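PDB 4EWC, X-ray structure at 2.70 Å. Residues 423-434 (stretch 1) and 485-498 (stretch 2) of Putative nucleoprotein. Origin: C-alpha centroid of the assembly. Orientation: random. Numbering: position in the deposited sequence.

Stretch 1, residues 423-434: CREAKLKVGVNS
Stretch 2, residues 485-498: STYTIQGLRLSNVR

A ladder of backbone hydrogen bonds holds two strands together in any of several registers; the fit of side chains helps to distinguish one from another. In this nucleoprotein, the strand through V430 and V432 runs antiparallel to the one through T488 and Q490, at 145°. V430 pairs with Q490 (V430 N to Q490 O 3.0 Å, Q490 N to V430 O 3.1 Å) and V432 with T488 (V432 N to T488 O 3.1 Å, T488 N to V432 O 2.6 Å). Between them lies the non-hydrogen-bonded pair G431-I489, CA to CA 4.3 Å. G431 leaves the hollow: the Y487 ring (chi1 m, chi2 -85°) leans obliquely over it. CD1 of Y487 is 3.4 Å from G431 C, and an ideal CB on G431 would lie 3.1 Å from Y487 CG, which is tight. Just past V432, N433 (chi1 p) donates from ND2 to T486 O at 3.2 Å.

Beyond K429-G491, L492 N donates to L428 O (3.0 Å). The L492 side chain (chi1 t) wedges between two neighbours, CD2 3.5 Å from V430 CG1 and CG 3.9 Å from L428 CD2. The oxygen of a water donates hydrogen bonds to A426 O, 3.0 Å from it, and to L492 O, 2.9 Å from it.

At the helical end, C423 (m) sets SG 3.9 Å from L494 CD1 (L494 m,t) and CB 4.0 Å from V497 CG1. V497 CG1 also covers one face of the R424 guanidinium, whose NH2 bonds weakly to V497 O (3.4 Å).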

# COMPACT_ATOMS: atom_id res chain seq x y z
N CYS A 423 -10.79 -9.84 -20.72
CA CYS A 423 -9.70 -10.43 -19.95
C CYS A 423 -10.06 -11.78 -19.38
O CYS A 423 -9.34 -12.75 -19.58
CB CYS A 423 -9.27 -9.51 -18.80
SG CYS A 423 -8.24 -8.09 -19.27
N ARG A 424 -11.17 -11.84 -18.64
CA ARG A 424 -11.60 -13.09 -18.04
C ARG A 424 -11.87 -14.16 -19.11
O ARG A 424 -11.56 -15.34 -18.92
CB ARG A 424 -12.82 -12.89 -17.15
CG ARG A 424 -12.60 -11.91 -16.02
CD ARG A 424 -13.78 -11.83 -15.07
NE ARG A 424 -13.66 -10.66 -14.22
CZ ARG A 424 -14.19 -9.47 -14.51
NH1 ARG A 424 -14.89 -9.30 -15.62
NH2 ARG A 424 -14.02 -8.45 -13.67
N GLU A 425 -12.42 -13.74 -20.25
CA GLU A 425 -12.84 -14.67 -21.31
C GLU A 425 -11.69 -15.31 -22.09
O GLU A 425 -11.59 -16.54 -22.15
CB GLU A 425 -13.80 -13.99 -22.28
CG GLU A 425 -14.70 -14.96 -23.07
CD GLU A 425 -13.99 -15.72 -24.20
OE1 GLU A 425 -13.08 -15.15 -24.86
OE2 GLU A 425 -14.36 -16.90 -24.43
N ALA A 426 -10.84 -14.50 -22.71
CA ALA A 426 -9.75 -15.04 -23.51
C ALA A 426 -8.70 -15.76 -22.66
O ALA A 426 -8.66 -15.63 -21.43
CB ALA A 426 -9.10 -13.96 -24.36
N LYS A 427 -7.87 -16.53 -23.35
CA LYS A 427 -6.84 -17.32 -22.73
C LYS A 427 -5.49 -16.83 -23.26
O LYS A 427 -4.83 -17.50 -24.04
CB LYS A 427 -7.05 -18.80 -23.02
CG LYS A 427 -8.19 -19.42 -22.20
CD LYS A 427 -8.58 -20.82 -22.71
CE LYS A 427 -9.65 -21.48 -21.83
NZ LYS A 427 -10.90 -20.67 -21.71
N LEU A 428 -5.11 -15.63 -22.80
CA LEU A 428 -3.85 -15.00 -23.15
C LEU A 428 -2.68 -15.86 -22.69
O LEU A 428 -2.75 -16.55 -21.67
CB LEU A 428 -3.76 -13.61 -22.49
CG LEU A 428 -2.44 -12.85 -22.65
CD1 LEU A 428 -2.14 -12.57 -24.12
CD2 LEU A 428 -2.45 -11.57 -21.86
N LYS A 429 -1.60 -15.82 -23.46
CA LYS A 429 -0.38 -16.48 -23.05
C LYS A 429 0.78 -15.48 -23.08
O LYS A 429 0.70 -14.43 -23.71
CB LYS A 429 -0.09 -17.69 -23.94
CG LYS A 429 -1.14 -18.76 -23.80
CD LYS A 429 -0.64 -20.11 -24.21
CE LYS A 429 -1.79 -20.99 -24.66
NZ LYS A 429 -2.36 -20.52 -25.97
N VAL A 430 1.85 -15.80 -22.37
CA VAL A 430 2.96 -14.88 -22.30
C VAL A 430 4.28 -15.64 -22.24
O VAL A 430 4.33 -16.78 -21.79
CB VAL A 430 2.80 -13.90 -21.09
CG1 VAL A 430 2.83 -14.65 -19.77
CG2 VAL A 430 3.83 -12.80 -21.13
N GLY A 431 5.34 -15.02 -22.74
CA GLY A 431 6.67 -15.55 -22.60
C GLY A 431 7.32 -14.96 -21.37
O GLY A 431 7.33 -13.73 -21.21
N VAL A 432 7.85 -15.80 -20.49
CA VAL A 432 8.45 -15.31 -19.26
C VAL A 432 9.80 -15.98 -18.98
O VAL A 432 10.11 -17.04 -19.53
CB VAL A 432 7.50 -15.47 -18.04
CG1 VAL A 432 6.32 -14.52 -18.13
CG2 VAL A 432 7.02 -16.90 -17.92
N ASN A 433 10.60 -15.35 -18.13
CA ASN A 433 11.94 -15.83 -17.85
C ASN A 433 12.45 -15.30 -16.50
O ASN A 433 11.67 -14.78 -15.71
CB ASN A 433 12.88 -15.51 -19.02
CG ASN A 433 13.14 -14.02 -19.21
OD1 ASN A 433 13.19 -13.25 -18.25
ND2 ASN A 433 13.35 -13.61 -20.45
N SER A 434 13.75 -15.44 -16.24
CA SER A 434 14.32 -15.01 -14.96
C SER A 434 14.15 -13.51 -14.68
O SER A 434 13.93 -13.11 -13.53
CB SER A 434 15.81 -15.39 -14.87
OG SER A 434 16.59 -14.63 -15.79
N SER A 485 16.90 -13.55 -26.92
CA SER A 485 16.07 -13.82 -25.75
C SER A 485 15.49 -15.23 -25.73
O SER A 485 15.22 -15.83 -26.77
CB SER A 485 14.94 -12.79 -25.65
OG SER A 485 15.42 -11.48 -25.88
N THR A 486 15.27 -15.75 -24.53
CA THR A 486 14.63 -17.05 -24.37
C THR A 486 13.53 -16.96 -23.32
O THR A 486 13.65 -16.22 -22.35
CB THR A 486 15.66 -18.12 -23.98
OG1 THR A 486 16.44 -17.66 -22.86
CG2 THR A 486 16.59 -18.41 -25.14
N TYR A 487 12.45 -17.70 -23.51
CA TYR A 487 11.31 -17.58 -22.61
C TYR A 487 10.81 -18.96 -22.28
O TYR A 487 11.17 -19.92 -22.92
CB TYR A 487 10.17 -16.78 -23.26
CG TYR A 487 10.55 -15.36 -23.56
CD1 TYR A 487 10.43 -14.38 -22.58
CD2 TYR A 487 11.05 -14.99 -24.81
CE1 TYR A 487 10.78 -13.06 -22.84
CE2 TYR A 487 11.40 -13.68 -25.08
CZ TYR A 487 11.27 -12.72 -24.09
OH TYR A 487 11.62 -11.41 -24.33
N THR A 488 9.99 -19.04 -21.24
CA THR A 488 9.12 -20.19 -21.07
C THR A 488 7.70 -19.70 -21.18
O THR A 488 7.25 -18.87 -20.41
CB THR A 488 9.33 -20.90 -19.75
OG1 THR A 488 10.62 -21.49 -19.74
CG2 THR A 488 8.29 -21.99 -19.60
N ILE A 489 7.00 -20.23 -22.17
CA ILE A 489 5.69 -19.73 -22.50
C ILE A 489 4.61 -20.40 -21.70
O ILE A 489 4.30 -21.56 -21.90
CB ILE A 489 5.45 -19.86 -24.00
CG1 ILE A 489 6.38 -18.88 -24.73
CG2 ILE A 489 3.97 -19.59 -24.33
CD1 ILE A 489 6.47 -19.13 -26.20
N GLN A 490 4.04 -19.65 -20.76
CA GLN A 490 2.95 -20.16 -19.95
C GLN A 490 1.77 -19.23 -19.95
O GLN A 490 1.79 -18.16 -20.55
CB GLN A 490 3.40 -20.47 -18.53
CG GLN A 490 4.33 -19.44 -17.95
CD GLN A 490 4.97 -19.94 -16.68
OE1 GLN A 490 5.57 -19.18 -15.91
NE2 GLN A 490 4.83 -21.24 -16.44
N GLY A 491 0.70 -19.67 -19.30
CA GLY A 491 -0.57 -18.99 -19.35
C GLY A 491 -0.63 -17.74 -18.50
O GLY A 491 -0.18 -17.73 -17.36
N LEU A 492 -1.21 -16.69 -19.07
CA LEU A 492 -1.42 -15.45 -18.34
C LEU A 492 -2.89 -15.33 -17.99
O LEU A 492 -3.64 -14.61 -18.65
CB LEU A 492 -0.98 -14.26 -19.20
CG LEU A 492 -0.87 -12.88 -18.54
CD1 LEU A 492 -1.00 -12.95 -17.03
CD2 LEU A 492 0.43 -12.21 -18.94
N ARG A 493 -3.30 -16.05 -16.95
CA ARG A 493 -4.69 -16.05 -16.52
C ARG A 493 -5.07 -14.70 -15.95
O ARG A 493 -4.31 -14.11 -15.19
CB ARG A 493 -4.93 -17.15 -15.49
N LEU A 494 -6.25 -14.20 -16.33
CA LEU A 494 -6.67 -12.88 -15.92
C LEU A 494 -8.10 -12.86 -15.44
O LEU A 494 -8.82 -11.88 -15.61
CB LEU A 494 -6.54 -11.89 -17.08
CG LEU A 494 -5.16 -11.48 -17.60
CD1 LEU A 494 -5.29 -10.52 -18.79
CD2 LEU A 494 -4.35 -10.83 -16.47
N SER A 495 -8.54 -13.95 -14.83
CA SER A 495 -9.74 -13.89 -14.02
C SER A 495 -9.32 -13.14 -12.76
O SER A 495 -8.12 -12.88 -12.57
CB SER A 495 -10.27 -15.28 -13.69
OG SER A 495 -9.23 -16.20 -13.41
N ASN A 496 -10.27 -12.76 -11.93
CA ASN A 496 -9.95 -11.95 -10.75
C ASN A 496 -9.38 -10.56 -11.07
O ASN A 496 -9.11 -9.77 -10.16
CB ASN A 496 -9.03 -12.71 -9.78
CG ASN A 496 -9.48 -14.14 -9.57
OD1 ASN A 496 -10.64 -14.49 -9.84
ND2 ASN A 496 -8.57 -14.99 -9.12
N VAL A 497 -9.20 -10.26 -12.35
CA VAL A 497 -8.88 -8.91 -12.79
C VAL A 497 -9.98 -7.94 -12.31
O VAL A 497 -11.08 -8.36 -11.99
CB VAL A 497 -8.75 -8.87 -14.33
CG1 VAL A 497 -10.11 -8.79 -14.97
CG2 VAL A 497 -7.89 -7.71 -14.79
N ARG A 498 -9.67 -6.65 -12.23
CA ARG A 498 -10.62 -5.65 -11.70
C ARG A 498 -10.44 -4.26 -12.29
O ARG A 498 -9.36 -3.90 -12.75
CB ARG A 498 -10.49 -5.54 -10.18
CG ARG A 498 -11.33 -6.52 -9.41
CD ARG A 498 -11.18 -6.24 -7.95
NE ARG A 498 -12.39 -6.56 -7.21
CZ ARG A 498 -12.52 -6.42 -5.89
NH1 ARG A 498 -11.48 -5.98 -5.16
NH2 ARG A 498 -13.68 -6.74 -5.31
O HOH W 1 -6.31 -14.87 -19.81